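Local coordinates for CDP-4-keto-6-deoxy-D-glucose-3-dehydrase (PDB 3BB8), which probably catalyses, with pyridoxal 5'-phosphate as cofactor, the 3-dehydration of CDP-4-keto-6-deoxy-D-glucose on the way to lipopolysaccharide sugars, at residues 46-49 / 50-53; 120-123 / 124-127; 244-247 / 248-251; 355-358 / 359-363; 415-418 / 419-423. The protein carries 1 engineered substitution. All coordinates share one frame; numbering follows the deposited sequence.

Interaction 1: 46-49 / 50-53; sequences LQLM and VEAS
The carbonyl oxygen of M49 is gripped twice by S53, through its side-chain hydroxyl (S53 OG to M49 O, 2.6 Å) and through its amide (S53 N to M49 O, 2.9 Å). The two donors approach from opposite faces of the carbonyl plane, the hydroxyl tilted 29° out of it. S53 can do this because its OG stands beside its own backbone N, at a chi1 of -61°, and therefore folds back along the helix toward the preceding turn. One turn of helix 43-55 is thus bonded through backbone and side chain at once. The other main links are i to i+4 helix bonds: V50 N to L46 O, E51 N to Q47 O at 2.9 Å, and A52 N to L48 O at 2.8 Å, the last almost straight at 170° about its hydrogen.

Among the apolar groups, the CG2 branch of V50 rests 3.2 Å from L46 O. On another side of the helix, L48 CD2 comes 4.2 Å from E51 OE1, the two side chains crossing at a slant. That carboxylate is turned to R62, with which it forms a salt bridge, while the amide NE2 of Q47 donates to A11 O of helix 6-15. L48, M49 and A52 pack on helix 293-323, whereas V50 meets V50 of the second subunit, and M49 and S53 meet each other's counterparts there. Because the S53 hydroxyl spends its proton on M49 O inside its own helix, a buried polar group is satisfied locally, so that the hydroxyl probably does not need a partner across the interface.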
loop_
_atom_site.group_PDB
_atom_site.type_symbol
_atom_site.label_atom_id
_atom_site.label_comp_id
_atom_site.label_asym_id
_atom_site.label_seq_id
_atom_site.Cartn_x
_atom_site.Cartn_y
_atom_site.Cartn_z
ATOM N N LEU A 46 18.490 -4.575 12.430
ATOM C CA LEU A 46 18.152 -5.990 12.533
ATOM C C LEU A 46 17.618 -6.359 13.905
ATOM O O LEU A 46 16.743 -7.217 14.024
ATOM C CB LEU A 46 19.356 -6.876 12.207
ATOM C CG LEU A 46 19.715 -7.014 10.722
ATOM C CD1 LEU A 46 20.431 -5.757 10.260
ATOM C CD2 LEU A 46 20.598 -8.239 10.513
ATOM N N GLN A 47 18.138 -5.712 14.941
ATOM C CA GLN A 47 17.691 -6.012 16.292
ATOM C C GLN A 47 16.219 -5.653 16.478
ATOM O O GLN A 47 15.408 -6.510 16.858
ATOM C CB GLN A 47 18.554 -5.276 17.314
ATOM C CG GLN A 47 19.981 -5.811 17.391
ATOM C CD GLN A 47 20.776 -5.215 18.537
ATOM O OE1 GLN A 47 20.877 -3.994 18.671
ATOM N NE2 GLN A 47 21.351 -6.079 19.371
ATOM N N LEU A 48 15.873 -4.398 16.198
ATOM C CA LEU A 48 14.492 -3.960 16.340
ATOM C C LEU A 48 13.536 -4.811 15.502
ATOM O O LEU A 48 12.488 -5.224 15.995
ATOM C CB LEU A 48 14.349 -2.480 15.971
ATOM C CG LEU A 48 15.169 -1.510 16.823
ATOM C CD1 LEU A 48 14.583 -0.108 16.714
ATOM C CD2 LEU A 48 15.156 -1.956 18.281
ATOM N N MET A 49 13.886 -5.091 14.251
ATOM C CA MET A 49 12.998 -5.906 13.432
ATOM C C MET A 49 12.741 -7.246 14.112
ATOM O O MET A 49 11.662 -7.826 13.977
ATOM C CB MET A 49 13.583 -6.127 12.037
ATOM C CG MET A 49 13.569 -4.877 11.184
ATOM S SD MET A 49 13.867 -5.259 9.461
ATOM C CE MET A 49 15.655 -5.528 9.495
ATOM N N VAL A 50 13.735 -7.735 14.843
ATOM C CA VAL A 50 13.581 -8.995 15.555
ATOM C C VAL A 50 12.636 -8.771 16.727
ATOM O O VAL A 50 11.772 -9.605 17.002
ATOM C CB VAL A 50 14.941 -9.533 16.056
ATOM C CG1 VAL A 50 14.732 -10.615 17.106
ATOM C CG2 VAL A 50 15.712 -10.124 14.882
ATOM N N GLU A 51 12.788 -7.637 17.405
ATOM C CA GLU A 51 11.915 -7.320 18.528
ATOM C C GLU A 51 10.470 -7.319 18.062
ATOM O O GLU A 51 9.618 -7.991 18.651
ATOM C CB GLU A 51 12.258 -5.957 19.122
ATOM C CG GLU A 51 13.394 -6.007 20.116
ATOM C CD GLU A 51 13.097 -5.197 21.364
ATOM O OE1 GLU A 51 13.090 -3.944 21.284
ATOM O OE2 GLU A 51 12.857 -5.820 22.423
ATOM N N ALA A 52 10.202 -6.565 16.997
ATOM C CA ALA A 52 8.864 -6.475 16.431
ATOM C C ALA A 52 8.373 -7.862 16.020
ATOM O O ALA A 52 7.215 -8.208 16.236
ATOM C CB ALA A 52 8.869 -5.538 15.232
ATOM N N SER A 53 9.257 -8.659 15.433
ATOM C CA SER A 53 8.876 -10.000 15.009
ATOM C C SER A 53 8.438 -10.811 16.222
ATOM O O SER A 53 7.443 -11.534 16.175
ATOM C CB SER A 53 10.051 -10.708 14.326
ATOM O OG SER A 53 10.480 -10.011 13.169
#

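Interaction 2: 120-123 / 124-127; sequences FPTT and VNPT. With PLP (pyridoxal-5'-phosphate), chain C.
V124 opens the second half of helix 121-129 by donating its N to P121 O at 3.0 Å, from a position 48° above the carbonyl plane. N125 follows with a straighter bond to the same oxygen, N125 N to P121 O at 2.9 Å, this one in the carbonyl plane. Its side chain, with CG beside the backbone N (chi1 -64°), folds back over that carbonyl and puts ND2 4.0 Å from P121 CB. The polar ends of this amide are used outside the turn: OD1 is hydrogen-bonded to Y386 OH and ND2 to G286 O of the second subunit. P126 has no amide proton to give, and its CD instead packs 3.0 Å from T122 O, consistent with the kink at this point.

The start of the helix borders the cofactor. The F120 ring has P121 CD over one face and the pyridine of PLP over the other, with F120 CD2 3.5 Å from PLP C6, while T122 OG1 lies at the ring edge in its plane. T122 OG1 is hydrogen-bonded to S87 OG, and T123 OG1 to D191 OD1. In this beta-alpha-beta unit of the aspartate aminotransferase fold, the P121 carbonyl, which accepts two amides, therefore fixes the turn whose preceding aromatic ring covers the pyridine, and the two threonine bonds, both to PLP partners, tie the turn to the rest of the cofactor site.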
loop_
_atom_site.group_PDB
_atom_site.type_symbol
_atom_site.label_atom_id
_atom_site.label_comp_id
_atom_site.label_asym_id
_atom_site.label_seq_id
_atom_site.Cartn_x
_atom_site.Cartn_y
_atom_site.Cartn_z
ATOM N N PHE A 120 9.153 12.426 -10.894
ATOM C CA PHE A 120 8.819 11.029 -10.684
ATOM C C PHE A 120 7.325 10.839 -10.935
ATOM O O PHE A 120 6.515 11.676 -10.535
ATOM C CB PHE A 120 9.174 10.611 -9.257
ATOM C CG PHE A 120 9.148 9.132 -9.055
ATOM C CD1 PHE A 120 10.152 8.336 -9.594
ATOM C CD2 PHE A 120 8.076 8.519 -8.412
ATOM C CE1 PHE A 120 10.088 6.948 -9.505
ATOM C CE2 PHE A 120 8.004 7.134 -8.319
ATOM C CZ PHE A 120 9.012 6.348 -8.869
ATOM N N PRO A 121 6.944 9.745 -11.618
ATOM C CA PRO A 121 5.542 9.451 -11.931
ATOM C C PRO A 121 4.497 9.593 -10.820
ATOM O O PRO A 121 3.507 10.292 -11.001
ATOM C CB PRO A 121 5.600 8.028 -12.517
ATOM C CG PRO A 121 6.938 7.505 -12.100
ATOM C CD PRO A 121 7.816 8.703 -12.180
ATOM N N THR A 122 4.726 8.970 -9.670
ATOM C CA THR A 122 3.749 9.036 -8.586
ATOM C C THR A 122 3.600 10.400 -7.886
ATOM O O THR A 122 2.777 10.564 -6.979
ATOM C CB THR A 122 4.001 7.920 -7.562
ATOM O OG1 THR A 122 5.301 8.059 -6.982
ATOM C CG2 THR A 122 3.908 6.565 -8.257
ATOM N N THR A 123 4.385 11.382 -8.315
ATOM C CA THR A 123 4.261 12.736 -7.760
ATOM C C THR A 123 3.038 13.344 -8.440
ATOM O O THR A 123 2.286 14.114 -7.845
ATOM C CB THR A 123 5.484 13.613 -8.118
ATOM O OG1 THR A 123 6.623 13.147 -7.398
ATOM C CG2 THR A 123 5.232 15.093 -7.781
ATOM N N VAL A 124 2.838 12.946 -9.694
ATOM C CA VAL A 124 1.753 13.458 -10.527
ATOM C C VAL A 124 0.536 12.541 -10.674
ATOM O O VAL A 124 -0.594 13.031 -10.795
ATOM C CB VAL A 124 2.300 13.803 -11.946
ATOM C CG1 VAL A 124 1.183 14.276 -12.868
ATOM C CG2 VAL A 124 3.374 14.892 -11.832
ATOM N N ASN A 125 0.750 11.226 -10.657
ATOM C CA ASN A 125 -0.358 10.297 -10.835
ATOM C C ASN A 125 -1.574 10.507 -9.927
ATOM O O ASN A 125 -2.710 10.443 -10.395
ATOM C CB ASN A 125 0.147 8.849 -10.726
ATOM C CG ASN A 125 1.130 8.491 -11.838
ATOM O OD1 ASN A 125 1.363 9.290 -12.766
ATOM N ND2 ASN A 125 1.697 7.291 -11.766
ATOM N N PRO A 126 -1.359 10.766 -8.623
ATOM C CA PRO A 126 -2.511 10.967 -7.735
ATOM C C PRO A 126 -3.487 12.002 -8.295
ATOM O O PRO A 126 -4.696 11.831 -8.203
ATOM C CB PRO A 126 -1.862 11.409 -6.420
ATOM C CG PRO A 126 -0.539 10.668 -6.437
ATOM C CD PRO A 126 -0.093 10.886 -7.881
ATOM N N THR A 127 -2.952 13.071 -8.879
ATOM C CA THR A 127 -3.776 14.121 -9.472
ATOM C C THR A 127 -4.679 13.526 -10.539
ATOM O O THR A 127 -5.883 13.760 -10.546
ATOM C CB THR A 127 -2.903 15.217 -10.125
ATOM O OG1 THR A 127 -2.307 16.025 -9.102
ATOM C CG2 THR A 127 -3.732 16.094 -11.045
HETATM N N1 PLP C . 8.484 10.869 -5.540
HETATM C C2 PLP C . 9.855 10.912 -5.733
HETATM C C2A PLP C . 10.457 12.221 -6.227
HETATM C C3 PLP C . 10.646 9.756 -5.466
HETATM O O3 PLP C . 11.985 9.753 -5.645
HETATM C C4 PLP C . 10.012 8.532 -4.986
HETATM C C4A PLP C . 10.932 7.300 -4.678
HETATM C C5 PLP C . 8.588 8.548 -4.817
HETATM C C6 PLP C . 7.851 9.761 -5.110
HETATM C C5A PLP C . 7.725 7.420 -4.342
HETATM O O4P PLP C . 8.310 6.623 -3.411
HETATM P P PLP C . 8.227 5.019 -3.374
HETATM O O1P PLP C . 8.579 4.626 -1.954
HETATM O O2P PLP C . 9.364 4.510 -4.439
HETATM O O3P PLP C . 6.830 4.553 -3.798
#

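Interaction 3: 244-247 / 248-251; sequences FRDW and GRDC. With PLP (pyridoxal-5'-phosphate), chain E.
D246 and R249 close a type I' beta turn that follows the end of helix 235-245, with R249 N donating to D246 O at 3.2 Å from above the carbonyl plane. W247 and G248 occupy its two central positions, both with positive phi, which glycine accepts readily. Neighbouring loop residues take up other backbone groups: W247 is bonded to Y287, G248 to H284 and D250 to T281, while R249 O is met by S243 OG.

The carboxylate of D246 turns back to R245, forming a salt bridge in which R245 NE lies 2.9 Å from D246 OD1; the oxygen is close to the guanidinium plane, and NE meets it on its syn side. R245 NH2 adds a weak bond to D246 OD2, and R245 NH1 is satisfied by T82 O. R249 NH2 and D246 OD2 stay 4.5 Å apart, beyond a salt bridge, so any attraction there is probably only a general one.

The indole N-H of W247 is spent on the cofactor held in the second subunit. W247 NE1 donates to O2P of PLP at 3.0 Å, with a second, weak bond to O3P at 3.4 Å, and the phosphate lies at the indole edge in the ring plane. The turn thereby carries a residue of one subunit to the active site of the other. K290 makes a cation-pi contact with the same indole. R249, its chain extended from CG to NE, runs beside W247, with the ring and guanidinium planes 64° apart; W247 CZ3 sits over one guanidinium face, 3.9 Å from R249 NH1.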
loop_
_atom_site.group_PDB
_atom_site.type_symbol
_atom_site.label_atom_id
_atom_site.label_comp_id
_atom_site.label_asym_id
_atom_site.label_seq_id
_atom_site.Cartn_x
_atom_site.Cartn_y
_atom_site.Cartn_z
ATOM N N PHE A 244 -8.690 8.041 5.047
ATOM C CA PHE A 244 -8.451 7.500 3.712
ATOM C C PHE A 244 -7.504 6.295 3.781
ATOM O O PHE A 244 -7.675 5.307 3.064
ATOM C CB PHE A 244 -7.857 8.574 2.818
ATOM C CG PHE A 244 -8.879 9.459 2.169
ATOM C CD1 PHE A 244 -9.745 8.952 1.205
ATOM C CD2 PHE A 244 -8.949 10.815 2.487
ATOM C CE1 PHE A 244 -10.670 9.780 0.559
ATOM C CE2 PHE A 244 -9.870 11.654 1.846
ATOM C CZ PHE A 244 -10.730 11.133 0.879
ATOM N N ARG A 245 -6.515 6.376 4.662
ATOM C CA ARG A 245 -5.571 5.287 4.805
ATOM C C ARG A 245 -6.248 4.085 5.448
ATOM O O ARG A 245 -5.987 2.945 5.082
ATOM C CB ARG A 245 -4.365 5.703 5.663
ATOM C CG ARG A 245 -3.303 4.608 5.742
ATOM C CD ARG A 245 -2.286 4.847 6.857
ATOM N NE ARG A 245 -2.880 4.777 8.189
ATOM C CZ ARG A 245 -2.265 5.171 9.307
ATOM N NH1 ARG A 245 -1.027 5.665 9.266
ATOM N NH2 ARG A 245 -2.895 5.083 10.469
ATOM N N ASP A 246 -7.129 4.351 6.402
ATOM C CA ASP A 246 -7.808 3.283 7.110
ATOM C C ASP A 246 -9.230 2.918 6.648
ATOM O O ASP A 246 -10.189 3.030 7.408
ATOM C CB ASP A 246 -7.802 3.599 8.612
ATOM C CG ASP A 246 -6.399 3.884 9.154
ATOM O OD1 ASP A 246 -5.396 3.468 8.530
ATOM O OD2 ASP A 246 -6.294 4.518 10.225
ATOM N N TRP A 247 -9.344 2.457 5.405
ATOM C CA TRP A 247 -10.601 2.015 4.801
ATOM C C TRP A 247 -11.638 3.108 4.624
ATOM O O TRP A 247 -12.800 2.837 4.299
ATOM C CB TRP A 247 -11.211 0.860 5.614
ATOM C CG TRP A 247 -10.313 -0.350 5.801
ATOM C CD1 TRP A 247 -10.006 -1.306 4.865
ATOM C CD2 TRP A 247 -9.605 -0.722 6.999
ATOM N NE1 TRP A 247 -9.152 -2.247 5.411
ATOM C CE2 TRP A 247 -8.891 -1.912 6.714
ATOM C CE3 TRP A 247 -9.507 -0.167 8.282
ATOM C CZ2 TRP A 247 -8.087 -2.556 7.671
ATOM C CZ3 TRP A 247 -8.703 -0.814 9.244
ATOM C CH2 TRP A 247 -8.005 -1.996 8.926
ATOM N N GLY A 248 -11.214 4.350 4.811
ATOM C CA GLY A 248 -12.138 5.461 4.688
ATOM C C GLY A 248 -13.109 5.513 5.856
ATOM O O GLY A 248 -14.160 6.149 5.767
ATOM N N ARG A 249 -12.754 4.845 6.949
ATOM C CA ARG A 249 -13.631 4.759 8.111
ATOM C C ARG A 249 -13.591 6.047 8.929
ATOM O O ARG A 249 -12.535 6.657 9.091
ATOM C CB ARG A 249 -13.241 3.568 8.989
ATOM C CG ARG A 249 -12.129 3.864 9.981
ATOM C CD ARG A 249 -11.886 2.684 10.908
ATOM N NE ARG A 249 -10.590 2.768 11.573
ATOM C CZ ARG A 249 -10.025 1.767 12.239
ATOM N NH1 ARG A 249 -10.642 0.596 12.329
ATOM N NH2 ARG A 249 -8.842 1.934 12.814
ATOM N N ASP A 250 -14.749 6.453 9.440
ATOM C CA ASP A 250 -14.876 7.732 10.127
ATOM C C ASP A 250 -13.980 7.788 11.360
ATOM O O ASP A 250 -13.465 6.766 11.811
ATOM C CB ASP A 250 -16.332 7.984 10.523
ATOM C CG ASP A 250 -16.645 9.459 10.683
ATOM O OD1 ASP A 250 -15.884 10.157 11.384
ATOM O OD2 ASP A 250 -17.653 9.920 10.106
ATOM N N CYS A 251 -13.800 8.989 11.899
ATOM C CA CYS A 251 -12.667 9.274 12.773
ATOM C C CYS A 251 -13.122 9.501 14.210
ATOM O O CYS A 251 -14.271 9.869 14.457
ATOM C CB CYS A 251 -11.895 10.494 12.267
ATOM S SG CYS A 251 -11.850 11.882 13.425
HETATM N N1 PLP E . -12.920 -7.207 0.996
HETATM C C2 PLP E . -13.464 -7.929 2.041
HETATM C C2A PLP E . -14.812 -8.616 1.805
HETATM C C3 PLP E . -12.760 -8.011 3.281
HETATM O O3 PLP E . -13.252 -8.699 4.336
HETATM C C4 PLP E . -11.470 -7.335 3.436
HETATM C C4A PLP E . -10.732 -7.481 4.793
HETATM C C5 PLP E . -10.969 -6.596 2.326
HETATM C C6 PLP E . -11.738 -6.558 1.100
HETATM C C5A PLP E . -9.682 -5.825 2.260
HETATM O O4P PLP E . -8.679 -6.323 3.029
HETATM P P PLP E . -7.697 -5.455 3.945
HETATM O O1P PLP E . -6.480 -6.297 4.171
HETATM O O2P PLP E . -8.541 -5.196 5.329
HETATM O O3P PLP E . -7.368 -4.112 3.249
#

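Interaction 4: 355-358 / 359-363; sequences SGVS and RIDLV
D361 reaches back from the first turn of helix 359-368 to the residue just before it, its OD2 accepting from S358 N at 2.8 Å with a hydrogen angle of 163°. The carboxylate is placed there by a chi1 of -59°, which sets CG beside the D361 backbone N and aims the group at the start of the helix. The amide is received on the anti side of OD2, 34° out of the carboxylate plane. The same oxygen also lies alongside two carbons of the incoming loop: D361 OD2 is 3.5 Å from S358 CB and 3.7 Å from V357 CB, so the acid sits across the end of the loop with S358 and V357 both against its OD2.

The S358 side chain makes no capping bond; its CB lies 4.2 Å from I360 CB. Its carbonyl does take part in the helix, with L362 N bonded to S358 O at 3.1 Å, nearly along the C=O axis, and a weak second bond from D361 N. R359 turns the other way. Its chain, bent beyond CG, carries the guanidinium off the turn to the carbonyls of M405 and T408, and the residue packs on Y276 of the second subunit.

V357 and L362 both touch F432 of helix 419-432, and V357 also borders a benzamidine, probably from the crystallisation liquor. An acid in the third helical position accepting the amide of the N-cap residue is one half of a capping box, here made without the reciprocal serine bond.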
loop_
_atom_site.group_PDB
_atom_site.type_symbol
_atom_site.label_atom_id
_atom_site.label_comp_id
_atom_site.label_asym_id
_atom_site.label_seq_id
_atom_site.Cartn_x
_atom_site.Cartn_y
_atom_site.Cartn_z
ATOM N N SER A 355 29.606 18.256 -26.675
ATOM C CA SER A 355 30.732 17.512 -26.131
ATOM C C SER A 355 31.260 16.499 -27.136
ATOM O O SER A 355 32.363 15.982 -26.974
ATOM C CB SER A 355 30.325 16.779 -24.854
ATOM O OG SER A 355 29.440 15.714 -25.147
ATOM N N GLY A 356 30.467 16.200 -28.160
ATOM C CA GLY A 356 30.901 15.245 -29.163
ATOM C C GLY A 356 30.550 13.792 -28.886
ATOM O O GLY A 356 30.871 12.911 -29.692
ATOM N N VAL A 357 29.916 13.523 -27.749
ATOM C CA VAL A 357 29.507 12.157 -27.418
ATOM C C VAL A 357 28.080 12.121 -26.879
ATOM O O VAL A 357 27.465 13.159 -26.663
ATOM C CB VAL A 357 30.435 11.512 -26.375
ATOM C CG1 VAL A 357 31.790 11.257 -26.989
ATOM C CG2 VAL A 357 30.541 12.403 -25.152
ATOM N N SER A 358 27.563 10.919 -26.660
ATOM C CA SER A 358 26.203 10.753 -26.154
ATOM C C SER A 358 26.147 10.264 -24.719
ATOM O O SER A 358 27.057 9.581 -24.254
ATOM C CB SER A 358 25.428 9.767 -27.032
ATOM O OG SER A 358 24.780 10.444 -28.093
ATOM N N ARG A 359 25.065 10.617 -24.026
ATOM C CA ARG A 359 24.862 10.182 -22.651
ATOM C C ARG A 359 24.998 8.664 -22.674
ATOM O O ARG A 359 25.574 8.067 -21.766
ATOM C CB ARG A 359 23.463 10.591 -22.170
ATOM C CG ARG A 359 23.173 10.300 -20.699
ATOM C CD ARG A 359 21.809 10.866 -20.280
ATOM N NE ARG A 359 20.720 10.295 -21.074
ATOM C CZ ARG A 359 19.447 10.661 -20.984
ATOM N NH1 ARG A 359 19.078 11.602 -20.128
ATOM N NH2 ARG A 359 18.540 10.093 -21.767
ATOM N N ILE A 360 24.480 8.050 -23.736
ATOM C CA ILE A 360 24.554 6.599 -23.914
ATOM C C ILE A 360 26.005 6.130 -23.802
ATOM O O ILE A 360 26.289 5.112 -23.157
ATOM C CB ILE A 360 24.031 6.156 -25.316
ATOM C CG1 ILE A 360 22.539 6.464 -25.463
ATOM C CG2 ILE A 360 24.267 4.665 -25.510
ATOM C CD1 ILE A 360 21.649 5.652 -24.536
ATOM N N ASP A 361 26.919 6.866 -24.443
ATOM C CA ASP A 361 28.338 6.508 -24.410
ATOM C C ASP A 361 28.870 6.608 -22.988
ATOM O O ASP A 361 29.492 5.673 -22.478
ATOM C CB ASP A 361 29.171 7.429 -25.314
ATOM C CG ASP A 361 28.721 7.397 -26.763
ATOM O OD1 ASP A 361 28.434 6.289 -27.271
ATOM O OD2 ASP A 361 28.663 8.479 -27.396
ATOM N N LEU A 362 28.618 7.749 -22.357
ATOM C CA LEU A 362 29.068 7.989 -20.995
ATOM C C LEU A 362 28.516 6.930 -20.033
ATOM O O LEU A 362 29.278 6.293 -19.300
ATOM C CB LEU A 362 28.662 9.402 -20.558
ATOM C CG LEU A 362 29.232 9.944 -19.239
ATOM C CD1 LEU A 362 30.734 9.759 -19.209
ATOM C CD2 LEU A 362 28.880 11.426 -19.094
ATOM N N VAL A 363 27.199 6.725 -20.040
ATOM C CA VAL A 363 26.601 5.727 -19.153
ATOM C C VAL A 363 27.234 4.357 -19.404
ATOM O O VAL A 363 27.677 3.676 -18.477
ATOM C CB VAL A 363 25.070 5.617 -19.368
ATOM C CG1 VAL A 363 24.528 4.416 -18.615
ATOM C CG2 VAL A 363 24.386 6.886 -18.893
#

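Interaction 5: 415-418 / 419-423; sequences PGLT and HDHLD
T418 and H421 meet where the imidazole CD2 of H421 lies against both T418 N and T418 OG1, each modelled at 2.9 Å, too short to be taken literally, with the T418 backbone at the ring edge near its plane. L417 lies over one face of this ring with CD1, its side chain crossing that of H421 at about a right angle, while L417 CD2 touches L422 CD2 at 4.3 Å.

T418 is the N-cap of helix 419-432. Its OG1 sits between the backbone N and the carbonyl carbon (chi1 63°), from where it can face the amides of the first turn. Both capping bonds are weak: D420 N to T418 OG1 is 3.4 Å and H421 N to T418 OG1 is 3.5 Å. The sturdier link is through the backbone, with L422 N giving a straight bond to T418 O at 3.1 Å, in the carbonyl plane.

Further out, the H421 ring meets that of F27, and V34 touches both H421 and L417. On helix 293-323, Y319 stacks its ring on H419, touches L422 and is hydrogen-bonded through OH to D423 OD2.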
loop_
_atom_site.group_PDB
_atom_site.type_symbol
_atom_site.label_atom_id
_atom_site.label_comp_id
_atom_site.label_asym_id
_atom_site.label_seq_id
_atom_site.Cartn_x
_atom_site.Cartn_y
_atom_site.Cartn_z
ATOM N N PRO A 415 25.590 7.862 1.842
ATOM C CA PRO A 415 26.419 7.411 2.969
ATOM C C PRO A 415 27.247 6.145 2.791
ATOM O O PRO A 415 28.231 5.951 3.504
ATOM C CB PRO A 415 25.409 7.276 4.103
ATOM C CG PRO A 415 24.439 8.379 3.797
ATOM C CD PRO A 415 24.233 8.207 2.312
ATOM N N GLY A 416 26.853 5.282 1.861
ATOM C CA GLY A 416 27.599 4.051 1.652
ATOM C C GLY A 416 28.845 4.226 0.796
ATOM O O GLY A 416 29.539 3.254 0.489
ATOM N N LEU A 417 29.141 5.467 0.422
ATOM C CA LEU A 417 30.295 5.761 -0.420
ATOM C C LEU A 417 31.410 6.521 0.299
ATOM O O LEU A 417 31.176 7.588 0.876
ATOM C CB LEU A 417 29.838 6.562 -1.648
ATOM C CG LEU A 417 29.510 5.830 -2.957
ATOM C CD1 LEU A 417 28.915 4.464 -2.703
ATOM C CD2 LEU A 417 28.565 6.699 -3.772
ATOM N N THR A 418 32.623 5.968 0.252
ATOM C CA THR A 418 33.789 6.594 0.879
ATOM C C THR A 418 34.508 7.474 -0.138
ATOM O O THR A 418 34.154 7.492 -1.318
ATOM C CB THR A 418 34.811 5.549 1.384
ATOM O OG1 THR A 418 35.324 4.806 0.273
ATOM C CG2 THR A 418 34.163 4.592 2.373
ATOM N N HIS A 419 35.519 8.202 0.322
ATOM C CA HIS A 419 36.292 9.066 -0.562
ATOM C C HIS A 419 37.025 8.241 -1.615
ATOM O O HIS A 419 37.285 8.720 -2.714
ATOM C CB HIS A 419 37.291 9.893 0.246
ATOM C CG HIS A 419 36.704 11.132 0.839
ATOM N ND1 HIS A 419 35.396 11.203 1.267
ATOM C CD2 HIS A 419 37.247 12.349 1.084
ATOM C CE1 HIS A 419 35.158 12.412 1.746
ATOM N NE2 HIS A 419 36.265 13.126 1.648
ATOM N N ASP A 420 37.360 6.999 -1.282
ATOM C CA ASP A 420 38.043 6.151 -2.243
ATOM C C ASP A 420 37.090 5.783 -3.368
ATOM O O ASP A 420 37.510 5.581 -4.511
ATOM C CB ASP A 420 38.585 4.895 -1.568
ATOM C CG ASP A 420 39.870 5.162 -0.808
ATOM O OD1 ASP A 420 39.838 5.924 0.181
ATOM O OD2 ASP A 420 40.918 4.619 -1.211
ATOM N N HIS A 421 35.805 5.697 -3.029
ATOM C CA HIS A 421 34.761 5.391 -3.997
ATOM C C HIS A 421 34.669 6.572 -4.954
ATOM O O HIS A 421 34.772 6.417 -6.171
ATOM C CB HIS A 421 33.407 5.221 -3.292
ATOM C CG HIS A 421 33.228 3.897 -2.615
ATOM N ND1 HIS A 421 33.055 2.721 -3.313
ATOM C CD2 HIS A 421 33.192 3.563 -1.304
ATOM C CE1 HIS A 421 32.919 1.719 -2.463
ATOM N NE2 HIS A 421 33.000 2.203 -1.237
ATOM N N LEU A 422 34.482 7.757 -4.384
ATOM C CA LEU A 422 34.346 8.973 -5.163
ATOM C C LEU A 422 35.574 9.315 -5.995
ATOM O O LEU A 422 35.448 9.681 -7.169
ATOM C CB LEU A 422 33.995 10.141 -4.244
ATOM C CG LEU A 422 32.693 9.982 -3.448
ATOM C CD1 LEU A 422 32.422 11.258 -2.660
ATOM C CD2 LEU A 422 31.535 9.688 -4.391
ATOM N N ASP A 423 36.756 9.212 -5.394
ATOM C CA ASP A 423 37.988 9.508 -6.112
ATOM C C ASP A 423 38.065 8.611 -7.342
ATOM O O ASP A 423 38.469 9.055 -8.418
ATOM C CB ASP A 423 39.205 9.278 -5.206
ATOM C CG ASP A 423 39.438 10.426 -4.241
ATOM O OD1 ASP A 423 40.058 10.198 -3.181
ATOM O OD2 ASP A 423 39.014 11.564 -4.548
#

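The five contacts follow one another along the chain without overlapping or touching. Interactions 2 and 3 serve the cofactor: their centres lie about 22 Å apart within one chain, but W247 of interaction 3 reaches the PLP of the second subunit, where its ring meets that of F120, so each active site draws on both chains. Interaction 1, on helix 43-55 at the subunit interface, is about 33 Å from interaction 2 between centres. Interactions 4 and 5 begin helices 359-368 and 419-432, with centres about 24 Å apart, and F432 of the latter helix touches interaction 4. Helix 293-323 runs between interactions 1 and 5, packing against both.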